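Local coordinates for protein endo-beta-1,4-xylanase Xyn10C (Pseudomonas cellulosa, PDB 1GNY) that cleaves internal beta-1,4 linkages of the xylan backbone and, through the family 15 carbohydrate-binding module described here, binds xylan and xylooligosaccharides, at residues A80-C93 and C110-T122. Residues are numbered along the deposited sequence; the frame is centred on the assembly and turned at random.
Sequences AQLKEDWSKGEWDC and CTIDEDDDKFNQT. With XYP (beta-D-xylopyranose), chain B; XYP (beta-D-xylopyranose), chain C; XYP (beta-D-xylopyranose), chain D.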
ATOM      1  N   ALA A  80      -2.929  -4.836  -3.482  1.00 13.00           N
ATOM      2  CA  ALA A  80      -3.733  -5.646  -2.589  1.00 12.85           C
ATOM      3  C   ALA A  80      -3.700  -7.084  -3.125  1.00 14.03           C
ATOM      4  O   ALA A  80      -3.582  -7.297  -4.321  1.00 14.51           O
ATOM      5  CB  ALA A  80      -5.157  -5.115  -2.514  1.00 13.27           C
ATOM      6  N   GLN A  81      -3.758  -8.069  -2.247  1.00 13.16           N
ATOM      7  CA  GLN A  81      -3.728  -9.491  -2.684  1.00 13.48           C
ATOM      8  C   GLN A  81      -4.372 -10.372  -1.603  1.00 14.25           C
ATOM      9  O   GLN A  81      -4.432 -10.025  -0.417  1.00 14.82           O
ATOM     10  CB  GLN A  81      -2.267  -9.973  -2.963  1.00 13.77           C
ATOM     11  CG  GLN A  81      -1.350  -9.827  -1.745  1.00 14.83           C
ATOM     12  CD  GLN A  81       0.168  -9.972  -1.994  1.00 14.79           C
ATOM     13  OE1 GLN A  81       0.953  -9.353  -1.263  1.00 14.85           O
ATOM     14  NE2 GLN A  81       0.579 -10.859  -2.932  1.00 14.79           N
ATOM     15  N   LEU A  82      -4.822 -11.527  -2.032  1.00 15.72           N
ATOM     16  CA  LEU A  82      -5.423 -12.511  -1.133  1.00 16.79           C
ATOM     17  C   LEU A  82      -4.353 -13.181  -0.276  1.00 17.74           C
ATOM     18  O   LEU A  82      -3.390 -13.688  -0.806  1.00 18.87           O
ATOM     19  CB  LEU A  82      -6.168 -13.553  -1.971  1.00 16.55           C
ATOM     20  CG  LEU A  82      -7.314 -13.010  -2.823  1.00 18.54           C
ATOM     21  CD1 LEU A  82      -7.969 -14.174  -3.609  1.00 21.59           C
ATOM     22  CD2 LEU A  82      -8.368 -12.296  -1.990  1.00 19.99           C
ATOM     23  N   LYS A  83      -4.500 -13.121   1.036  1.00 20.34           N
ATOM     24  CA  LYS A  83      -3.500 -13.677   1.957  1.00 23.32           C
ATOM     25  C   LYS A  83      -3.478 -15.163   1.829  1.00 26.20           C
ATOM     26  O   LYS A  83      -4.510 -15.823   1.875  1.00 26.91           O
ATOM     27  CB  LYS A  83      -3.770 -13.343   3.404  1.00 23.58           C
ATOM     28  CG  LYS A  83      -3.228 -12.089   3.860  1.00 23.74           C
ATOM     29  CD  LYS A  83      -3.103 -12.071   5.397  1.00 25.88           C
ATOM     30  CE  LYS A  83      -1.710 -12.286   5.917  1.00 25.29           C
ATOM     31  NZ  LYS A  83      -1.686 -12.158   7.386  1.00 25.28           N
ATOM     32  N   GLU A  84      -2.284 -15.678   1.621  1.00 28.41           N
ATOM     33  CA  GLU A  84      -2.052 -17.098   1.381  1.00 30.14           C
ATOM     34  C   GLU A  84      -2.460 -17.600  -0.023  1.00 29.70           C
ATOM     35  O   GLU A  84      -2.399 -18.797  -0.269  1.00 31.12           O
ATOM     36  CB  GLU A  84      -2.707 -17.940   2.477  1.00 31.54           C
ATOM     37  CG  GLU A  84      -1.748 -18.864   3.160  1.00 36.90           C
ATOM     38  CD  GLU A  84      -0.702 -18.093   3.940  1.00 42.69           C
ATOM     39  OE1 GLU A  84      -1.061 -17.444   4.947  1.00 46.84           O
ATOM     40  OE2 GLU A  84       0.469 -18.104   3.503  1.00 46.34           O
ATOM     41  N   ASP A  85      -2.927 -16.711  -0.903  1.00 28.24           N
ATOM     42  CA  ASP A  85      -3.156 -17.020  -2.340  1.00 26.70           C
ATOM     43  C   ASP A  85      -2.582 -15.821  -3.086  1.00 24.31           C
ATOM     44  O   ASP A  85      -3.252 -15.154  -3.875  1.00 22.90           O
ATOM     45  CB  ASP A  85      -4.643 -17.259  -2.691  1.00 28.06           C
ATOM     46  CG  ASP A  85      -4.840 -18.021  -4.028  1.00 30.97           C
ATOM     47  OD1 ASP A  85      -3.867 -18.327  -4.764  1.00 33.46           O
ATOM     48  OD2 ASP A  85      -5.964 -18.334  -4.463  1.00 38.65           O
ATOM     49  N   TRP A  86      -1.292 -15.621  -2.834  1.00 22.06           N
ATOM     50  CA  TRP A  86      -0.565 -14.380  -3.165  1.00 20.55           C
ATOM     51  C   TRP A  86      -0.596 -13.812  -4.583  1.00 19.92           C
ATOM     52  O   TRP A  86      -0.578 -12.612  -4.737  1.00 18.64           O
ATOM     53  CB  TRP A  86       0.888 -14.507  -2.723  1.00 20.55           C
ATOM     54  CG  TRP A  86       1.100 -15.017  -1.313  1.00 18.98           C
ATOM     55  CD1 TRP A  86       1.608 -16.222  -0.957  1.00 18.26           C
ATOM     56  CD2 TRP A  86       0.838 -14.317  -0.092  1.00 17.06           C
ATOM     57  NE1 TRP A  86       1.726 -16.312   0.409  1.00 20.66           N
ATOM     58  CE2 TRP A  86       1.234 -15.163   0.970  1.00 19.11           C
ATOM     59  CE3 TRP A  86       0.310 -13.059   0.215  1.00 16.00           C
ATOM     60  CZ2 TRP A  86       1.120 -14.794   2.312  1.00 18.92           C
ATOM     61  CZ3 TRP A  86       0.203 -12.694   1.532  1.00 16.44           C
ATOM     62  CH2 TRP A  86       0.599 -13.559   2.571  1.00 17.80           C
ATOM     63  N   SER A  87      -0.682 -14.661  -5.599  1.00 19.59           N
ATOM     64  CA  SER A  87      -0.691 -14.195  -7.015  1.00 19.96           C
ATOM     65  C   SER A  87      -1.993 -13.493  -7.457  1.00 19.62           C
ATOM     66  O   SER A  87      -1.990 -12.741  -8.436  1.00 20.00           O
ATOM     67  CB  SER A  87      -0.447 -15.350  -7.972  1.00 21.26           C
ATOM     68  OG  SER A  87      -1.652 -16.061  -8.108  1.00 23.69           O
ATOM     69  N   LYS A  88      -3.050 -13.758  -6.720  1.00 19.43           N
ATOM     70  CA  LYS A  88      -4.346 -13.183  -6.980  1.00 19.66           C
ATOM     71  C   LYS A  88      -4.416 -11.808  -6.305  1.00 18.77           C
ATOM     72  O   LYS A  88      -4.491 -11.718  -5.070  1.00 18.94           O
ATOM     73  CB  LYS A  88      -5.431 -14.117  -6.434  1.00 20.53           C
ATOM     74  CG  LYS A  88      -5.342 -15.593  -6.891  1.00 22.10           C
ATOM     75  CD  LYS A  88      -5.317 -15.733  -8.412  1.00 22.94           C
ATOM     76  CE  LYS A  88      -5.105 -17.184  -8.881  1.00 22.64           C
ATOM     77  NZ  LYS A  88      -6.135 -18.094  -8.331  1.00 23.50           N
ATOM     78  N   GLY A  89      -4.384 -10.767  -7.114  1.00 18.90           N
ATOM     79  CA  GLY A  89      -4.370  -9.402  -6.588  1.00 18.80           C
ATOM     80  C   GLY A  89      -4.666  -8.281  -7.540  1.00 19.45           C
ATOM     81  O   GLY A  89      -5.105  -8.492  -8.667  1.00 18.28           O
ATOM     82  N   GLU A  90      -4.456  -7.077  -7.020  1.00 19.32           N
ATOM     83  CA  GLU A  90      -4.624  -5.827  -7.767  1.00 19.17           C
ATOM     84  C   GLU A  90      -3.207  -5.292  -7.979  1.00 19.55           C
ATOM     85  O   GLU A  90      -2.577  -4.784  -7.058  1.00 17.53           O
ATOM     86  CB  GLU A  90      -5.459  -4.774  -7.012  1.00 19.71           C
ATOM     87  CG  GLU A  90      -5.596  -3.440  -7.770  1.00 20.64           C
ATOM     88  CD  GLU A  90      -6.111  -3.604  -9.202  1.00 22.86           C
ATOM     89  OE1 GLU A  90      -7.297  -3.945  -9.381  1.00 20.97           O
ATOM     90  OE2 GLU A  90      -5.314  -3.418 -10.157  1.00 24.90           O
ATOM     91  N   TRP A  91      -2.744  -5.389  -9.220  1.00 19.41           N
ATOM     92  CA  TRP A  91      -1.372  -5.052  -9.609  1.00 20.14           C
ATOM     93  C   TRP A  91      -1.268  -3.879 -10.610  1.00 20.38           C
ATOM     94  O   TRP A  91      -0.188  -3.588 -11.106  1.00 20.41           O
ATOM     95  CB  TRP A  91      -0.774  -6.320 -10.268  1.00 20.58           C
ATOM     96  CG  TRP A  91      -0.875  -7.526  -9.362  1.00 21.10           C
ATOM     97  CD1 TRP A  91      -1.643  -8.651  -9.528  1.00 21.30           C
ATOM     98  CD2 TRP A  91      -0.183  -7.697  -8.132  1.00 20.05           C
ATOM     99  NE1 TRP A  91      -1.456  -9.507  -8.468  1.00 19.91           N
ATOM    100  CE2 TRP A  91      -0.561  -8.951  -7.601  1.00 21.35           C
ATOM    101  CE3 TRP A  91       0.769  -6.928  -7.441  1.00 20.91           C
ATOM    102  CZ2 TRP A  91      -0.044  -9.440  -6.395  1.00 20.95           C
ATOM    103  CZ3 TRP A  91       1.283  -7.419  -6.247  1.00 19.18           C
ATOM    104  CH2 TRP A  91       0.864  -8.652  -5.735  1.00 22.04           C
ATOM    105  N   ASP A  92      -2.364  -3.196 -10.875  1.00 20.87           N
ATOM    106  CA  ASP A  92      -2.377  -2.154 -11.942  1.00 22.05           C
ATOM    107  C   ASP A  92      -2.220  -0.683 -11.481  1.00 21.49           C
ATOM    108  O   ASP A  92      -2.315   0.251 -12.313  1.00 22.53           O
ATOM    109  CB  ASP A  92      -3.643  -2.299 -12.815  1.00 23.64           C
ATOM    110  CG  ASP A  92      -3.723  -3.653 -13.541  1.00 28.13           C
ATOM    111  OD1 ASP A  92      -2.676  -4.256 -13.894  1.00 34.75           O
ATOM    112  OD2 ASP A  92      -4.826  -4.198 -13.781  1.00 35.54           O
ATOM    113  N   CYS A  93      -1.944  -0.473 -10.199  1.00 19.91           N
ATOM    114  CA  CYS A  93      -1.758   0.871  -9.660  1.00 19.25           C
ATOM    115  C   CYS A  93      -0.276   1.198  -9.636  1.00 18.96           C
ATOM    116  O   CYS A  93       0.538   0.340  -9.317  1.00 20.02           O
ATOM    117  CB  CYS A  93      -2.343   0.973  -8.259  1.00 19.76           C
ATOM    118  SG  CYS A  93      -4.133   0.697  -8.214  1.00 19.23           S
ATOM    119  N   CYS A 110      -5.595   4.323  -5.409  1.00 17.53           N
ATOM    120  CA  CYS A 110      -5.629   3.066  -6.127  1.00 17.77           C
ATOM    121  C   CYS A 110      -7.022   2.501  -6.103  1.00 18.43           C
ATOM    122  O   CYS A 110      -7.587   2.312  -5.031  1.00 18.50           O
ATOM    123  CB  CYS A 110      -4.682   2.046  -5.480  1.00 18.53           C
ATOM    124  SG  CYS A 110      -4.653   0.432  -6.274  1.00 19.28           S
ATOM    125  N   THR A 111      -7.593   2.273  -7.277  1.00 18.15           N
ATOM    126  CA  THR A 111      -8.926   1.645  -7.380  1.00 19.09           C
ATOM    127  C   THR A 111      -8.780   0.133  -7.615  1.00 18.78           C
ATOM    128  O   THR A 111      -8.096  -0.307  -8.546  1.00 19.42           O
ATOM    129  CB  THR A 111      -9.766   2.248  -8.511  1.00 19.24           C
ATOM    130  OG1 THR A 111     -10.048   3.616  -8.232  1.00 19.37           O
ATOM    131  CG2 THR A 111     -11.140   1.626  -8.586  1.00 21.45           C
ATOM    132  N   ILE A 112      -9.436  -0.653  -6.772  1.00 18.57           N
ATOM    133  CA  ILE A 112      -9.455  -2.112  -6.936  1.00 18.96           C
ATOM    134  C   ILE A 112     -10.553  -2.455  -7.948  1.00 19.71           C
ATOM    135  O   ILE A 112     -11.712  -2.128  -7.743  1.00 19.71           O
ATOM    136  CB  ILE A 112      -9.724  -2.845  -5.584  1.00 18.92           C
ATOM    137  CG1 ILE A 112      -8.579  -2.596  -4.590  1.00 19.09           C
ATOM    138  CG2 ILE A 112      -9.952  -4.337  -5.829  1.00 19.18           C
ATOM    139  CD1 ILE A 112      -8.869  -3.055  -3.115  1.00 21.90           C
ATOM    140  N   ASP A 113     -10.180  -3.108  -9.037  1.00 21.73           N
ATOM    141  CA  ASP A 113     -11.131  -3.494 -10.087  1.00 22.88           C
ATOM    142  C   ASP A 113     -10.594  -4.710 -10.877  1.00 24.07           C
ATOM    143  O   ASP A 113      -9.813  -4.551 -11.819  1.00 24.91           O
ATOM    144  CB  ASP A 113     -11.373  -2.309 -11.018  1.00 24.12           C
ATOM    145  CG  ASP A 113     -12.397  -2.601 -12.120  1.00 26.41           C
ATOM    146  OD1 ASP A 113     -13.130  -3.614 -12.059  1.00 26.62           O
ATOM    147  OD2 ASP A 113     -12.515  -1.843 -13.109  1.00 31.62           O
ATOM    148  N   GLU A 114     -11.009  -5.899 -10.457  1.00 23.67           N
ATOM    149  CA  GLU A 114     -10.648  -7.163 -11.110  1.00 24.32           C
ATOM    150  C   GLU A 114     -11.852  -7.728 -11.871  1.00 25.30           C
ATOM    151  O   GLU A 114     -12.978  -7.746 -11.378  1.00 24.08           O
ATOM    152  CB  GLU A 114     -10.103  -8.184 -10.113  1.00 24.41           C
ATOM    153  CG  GLU A 114      -8.734  -7.800  -9.529  1.00 23.48           C
ATOM    154  CD  GLU A 114      -7.616  -7.897 -10.559  1.00 25.55           C
ATOM    155  OE1 GLU A 114      -7.250  -9.020 -10.956  1.00 24.79           O
ATOM    156  OE2 GLU A 114      -7.118  -6.837 -10.993  1.00 26.39           O
ATOM    157  N   ASP A 115     -11.592  -8.190 -13.088  1.00 27.31           N
ATOM    158  CA  ASP A 115     -12.670  -8.687 -13.970  1.00 28.93           C
ATOM    159  C   ASP A 115     -13.422  -9.904 -13.393  1.00 28.85           C
ATOM    160  O   ASP A 115     -14.634 -10.013 -13.572  1.00 29.95           O
ATOM    161  CB  ASP A 115     -12.139  -9.009 -15.368  1.00 30.14           C
ATOM    162  CG  ASP A 115     -11.733  -7.771 -16.157  1.00 33.60           C
ATOM    163  OD1 ASP A 115     -12.235  -6.647 -15.902  1.00 38.42           O
ATOM    164  OD2 ASP A 115     -10.897  -7.841 -17.085  1.00 38.79           O
ATOM    165  N   ASP A 116     -12.720 -10.758 -12.655  1.00 27.68           N
ATOM    166  CA  ASP A 116     -13.311 -11.951 -11.997  1.00 27.13           C
ATOM    167  C   ASP A 116     -13.914 -11.723 -10.598  1.00 25.73           C
ATOM    168  O   ASP A 116     -14.273 -12.672  -9.928  1.00 25.20           O
ATOM    169  CB  ASP A 116     -12.322 -13.126 -11.954  1.00 27.95           C
ATOM    170  CG  ASP A 116     -11.132 -12.892 -11.025  1.00 29.65           C
ATOM    171  OD1 ASP A 116     -11.005 -11.808 -10.413  1.00 29.36           O
ATOM    172  OD2 ASP A 116     -10.266 -13.767 -10.857  1.00 32.00           O
ATOM    173  N   ASP A 117     -13.962 -10.468 -10.162  1.00 24.53           N
ATOM    174  CA  ASP A 117     -14.498 -10.083  -8.824  1.00 23.60           C
ATOM    175  C   ASP A 117     -13.857 -10.848  -7.649  1.00 21.55           C
ATOM    176  O   ASP A 117     -14.502 -11.102  -6.630  1.00 20.87           O
ATOM    177  CB  ASP A 117     -16.039 -10.208  -8.767  1.00 24.25           C
ATOM    178  CG  ASP A 117     -16.764  -9.175  -9.641  1.00 28.15           C
ATOM    179  OD1 ASP A 117     -16.168  -8.161 -10.102  1.00 29.45           O
ATOM    180  OD2 ASP A 117     -17.981  -9.309  -9.911  1.00 34.26           O
ATOM    181  N   LYS A 118     -12.567 -11.174  -7.790  1.00 19.81           N
ATOM    182  CA  LYS A 118     -11.799 -11.885  -6.730  1.00 19.04           C
ATOM    183  C   LYS A 118     -11.800 -11.222  -5.342  1.00 17.64           C
ATOM    184  O   LYS A 118     -11.602 -11.903  -4.345  1.00 17.70           O
ATOM    185  CB  LYS A 118     -10.337 -12.150  -7.166  1.00 18.96           C
ATOM    186  CG  LYS A 118      -9.518 -10.932  -7.532  1.00 20.72           C
ATOM    187  CD  LYS A 118      -8.029 -11.282  -7.717  1.00 22.09           C
ATOM    188  CE  LYS A 118      -7.764 -12.151  -8.970  1.00 22.55           C
ATOM    189  NZ  LYS A 118      -8.192 -11.506 -10.253  1.00 21.86           N
ATOM    190  N   PHE A 119     -12.021  -9.903  -5.292  1.00 17.63           N
ATOM    191  CA  PHE A 119     -11.991  -9.147  -4.013  1.00 16.77           C
ATOM    192  C   PHE A 119     -13.348  -9.077  -3.265  1.00 17.31           C
ATOM    193  O   PHE A 119     -13.418  -8.484  -2.161  1.00 16.25           O
ATOM    194  CB  PHE A 119     -11.363  -7.771  -4.173  1.00 16.93           C
ATOM    195  CG  PHE A 119      -9.859  -7.796  -4.341  1.00 14.78           C
ATOM    196  CD1 PHE A 119      -9.038  -7.908  -3.236  1.00 15.71           C
ATOM    197  CD2 PHE A 119      -9.268  -7.632  -5.590  1.00 14.31           C
ATOM    198  CE1 PHE A 119      -7.668  -7.929  -3.363  1.00 15.07           C
ATOM    199  CE2 PHE A 119      -7.886  -7.662  -5.722  1.00 13.34           C
ATOM    200  CZ  PHE A 119      -7.083  -7.796  -4.627  1.00 16.40           C
ATOM    201  N   ASN A 120     -14.396  -9.672  -3.860  1.00 17.36           N
ATOM    202  CA  ASN A 120     -15.695  -9.880  -3.177  1.00 17.33           C
ATOM    203  C   ASN A 120     -15.748 -11.357  -2.784  1.00 17.67           C
ATOM    204  O   ASN A 120     -15.993 -12.194  -3.632  1.00 17.55           O
ATOM    205  CB  ASN A 120     -16.889  -9.475  -4.056  1.00 17.86           C
ATOM    206  CG  ASN A 120     -16.970  -7.967  -4.263  1.00 19.08           C
ATOM    207  OD1 ASN A 120     -16.149  -7.197  -3.720  1.00 16.58           O
ATOM    208  ND2 ASN A 120     -17.942  -7.525  -5.074  1.00 19.62           N
ATOM    209  N   GLN A 121     -15.463 -11.646  -1.509  1.00 17.27           N
ATOM    210  CA  GLN A 121     -15.156 -13.005  -1.025  1.00 18.39           C
ATOM    211  C   GLN A 121     -15.145 -13.092   0.481  1.00 18.42           C
ATOM    212  O   GLN A 121     -15.007 -12.072   1.164  1.00 20.10           O
ATOM    213  CB  GLN A 121     -13.798 -13.489  -1.581  1.00 18.27           C
ATOM    214  CG  GLN A 121     -12.580 -12.622  -1.216  1.00 19.09           C
ATOM    215  CD  GLN A 121     -11.912 -13.022   0.077  1.00 19.09           C
ATOM    216  OE1 GLN A 121     -11.614 -14.200   0.305  1.00 19.67           O
ATOM    217  NE2 GLN A 121     -11.662 -12.027   0.944  1.00 18.79           N
ATOM    218  N   THR A 122     -15.265 -14.322   0.991  1.00 20.00           N
ATOM    219  CA  THR A 122     -15.348 -14.576   2.451  1.00 20.33           C
ATOM    220  C   THR A 122     -14.216 -15.375   3.093  1.00 21.16           C
ATOM    221  O   THR A 122     -14.024 -15.308   4.314  1.00 22.15           O
ATOM    222  CB  THR A 122     -16.657 -15.330   2.796  1.00 19.81           C
ATOM    223  OG1 THR A 122     -16.711 -16.543   2.039  1.00 22.28           O
ATOM    224  CG2 THR A 122     -17.899 -14.537   2.388  1.00 20.76           C
TER
HETATM  225  C1  XYP B   3       3.870 -11.795  -4.323  1.00 14.93           C
HETATM  226  C2  XYP B   3       3.176 -12.806  -5.217  1.00 14.96           C
HETATM  227  C3  XYP B   3       3.656 -12.578  -6.639  1.00 14.81           C
HETATM  228  C4  XYP B   3       3.407 -11.144  -7.056  1.00 17.28           C
HETATM  229  C5  XYP B   3       4.036 -10.236  -6.023  1.00 14.77           C
HETATM  230  O2  XYP B   3       3.512 -14.131  -4.817  1.00 17.27           O
HETATM  231  O3  XYP B   3       2.914 -13.368  -7.551  1.00 19.14           O
HETATM  232  O4  XYP B   3       4.017 -10.924  -8.326  1.00 19.52           O
HETATM  233  O5  XYP B   3       3.569 -10.537  -4.701  1.00 15.65           O
HETATM  234  C1  XYP C   2       4.838 -12.935   0.712  1.00 18.73           C
HETATM  235  C2  XYP C   2       4.497 -11.465   0.520  1.00 15.52           C
HETATM  236  C3  XYP C   2       3.671 -11.260  -0.747  1.00 15.12           C
HETATM  237  C4  XYP C   2       4.305 -11.998  -1.930  1.00 16.53           C
HETATM  238  C5  XYP C   2       4.592 -13.428  -1.518  1.00 17.25           C
HETATM  239  O2  XYP C   2       3.734 -10.992   1.626  1.00 15.43           O
HETATM  240  O3  XYP C   2       3.557  -9.877  -1.044  1.00 13.94           O
HETATM  241  O4  XYP C   2       3.377 -11.987  -2.992  1.00 14.99           O
HETATM  242  O5  XYP C   2       5.429 -13.486  -0.383  1.00 17.09           O
HETATM  243  C1  XYP D   4       3.328  -9.994  -9.120  1.00 23.05           C
HETATM  244  C2  XYP D   4       4.340  -9.352 -10.046  1.00 26.80           C
HETATM  245  C3  XYP D   4       3.663  -8.461 -11.060  1.00 29.44           C
HETATM  246  C4  XYP D   4       2.510  -9.201 -11.703  1.00 27.55           C
HETATM  247  C5  XYP D   4       1.628  -9.763 -10.601  1.00 27.29           C
HETATM  248  O2  XYP D   4       5.290  -8.596  -9.309  1.00 29.57           O
HETATM  249  O3  XYP D   4       4.568  -8.015 -12.052  1.00 31.97           O
HETATM  250  O4  XYP D   4       1.821  -8.231 -12.450  1.00 33.75           O
HETATM  251  O5  XYP D   4       2.371 -10.651  -9.781  1.00 22.92           O
HETATM  252  O   HOH W   1      -4.606 -10.967 -10.013  1.00 23.92           O
HETATM  253  O   HOH W   2      -4.299  -6.796 -11.376  1.00 28.37           O
HETATM  254  O   HOH W   3      -7.412  -2.386 -12.726  1.00 44.17           O
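The CA atoms of Cys-93 and Cys-110 lie 5.7 Å apart. From there the backbones diverge. The CA atoms of Glu-90 and Ile-112 are 6.2 Å apart, and those of Leu-82 and Phe-119 7.9 Å. A disulfide joins the close end, Cys-93 SG to Cys-110 SG 2.0 Å. Residues 80-82 and 88-90 pair as the two arms of an antiparallel hairpin, with Glu-90 N bonded to Ala-80 O and Leu-82 N to Lys-88 O. Residues 91-93 lead off it. The ring of Phe-119 points its rim at this pairing. Its CZ lies 3.5 Å from Ala-80 O, and Glu-90 N is also at the edge.

The module, CBM15, is a beta-jelly roll of antiparallel sheets. Strand 85-90 is outermost in the sheet that also holds 75-82 and 126-133. The disulfide ties the chain just after it to strand 106-111 of the other large sheet. Glu-90 OE1 accepts an almost straight bond from Asp-113 N (3.0 Å, 177°), and OE2 uses its anti lone pair for Asp-92 N. CG of Glu-90 stands anti to the backbone N (chi1 178°), and a bend at chi2 turns the carboxylate toward residues 111-114. Glu-114 OE2 comes within 3.3 Å of Glu-90 OE1, a pairing of like charges. Lys-118 NZ probably eases it through its salt bridge to Glu-114 OE1 (2.7 Å).

Residues 81-92 carry part of the xylan site. Trp-86 lays one face against the chain C xylose, and Trp-91 lays one under C5 of the chain D xylose. Gln-81 NE2 donates to O4 of the chain C sugar, and also to Trp-86 O. An alanine in place of Trp-91 would probably leave the chain D xylose without its stacking face and Ser-87 O without the NE1 donor.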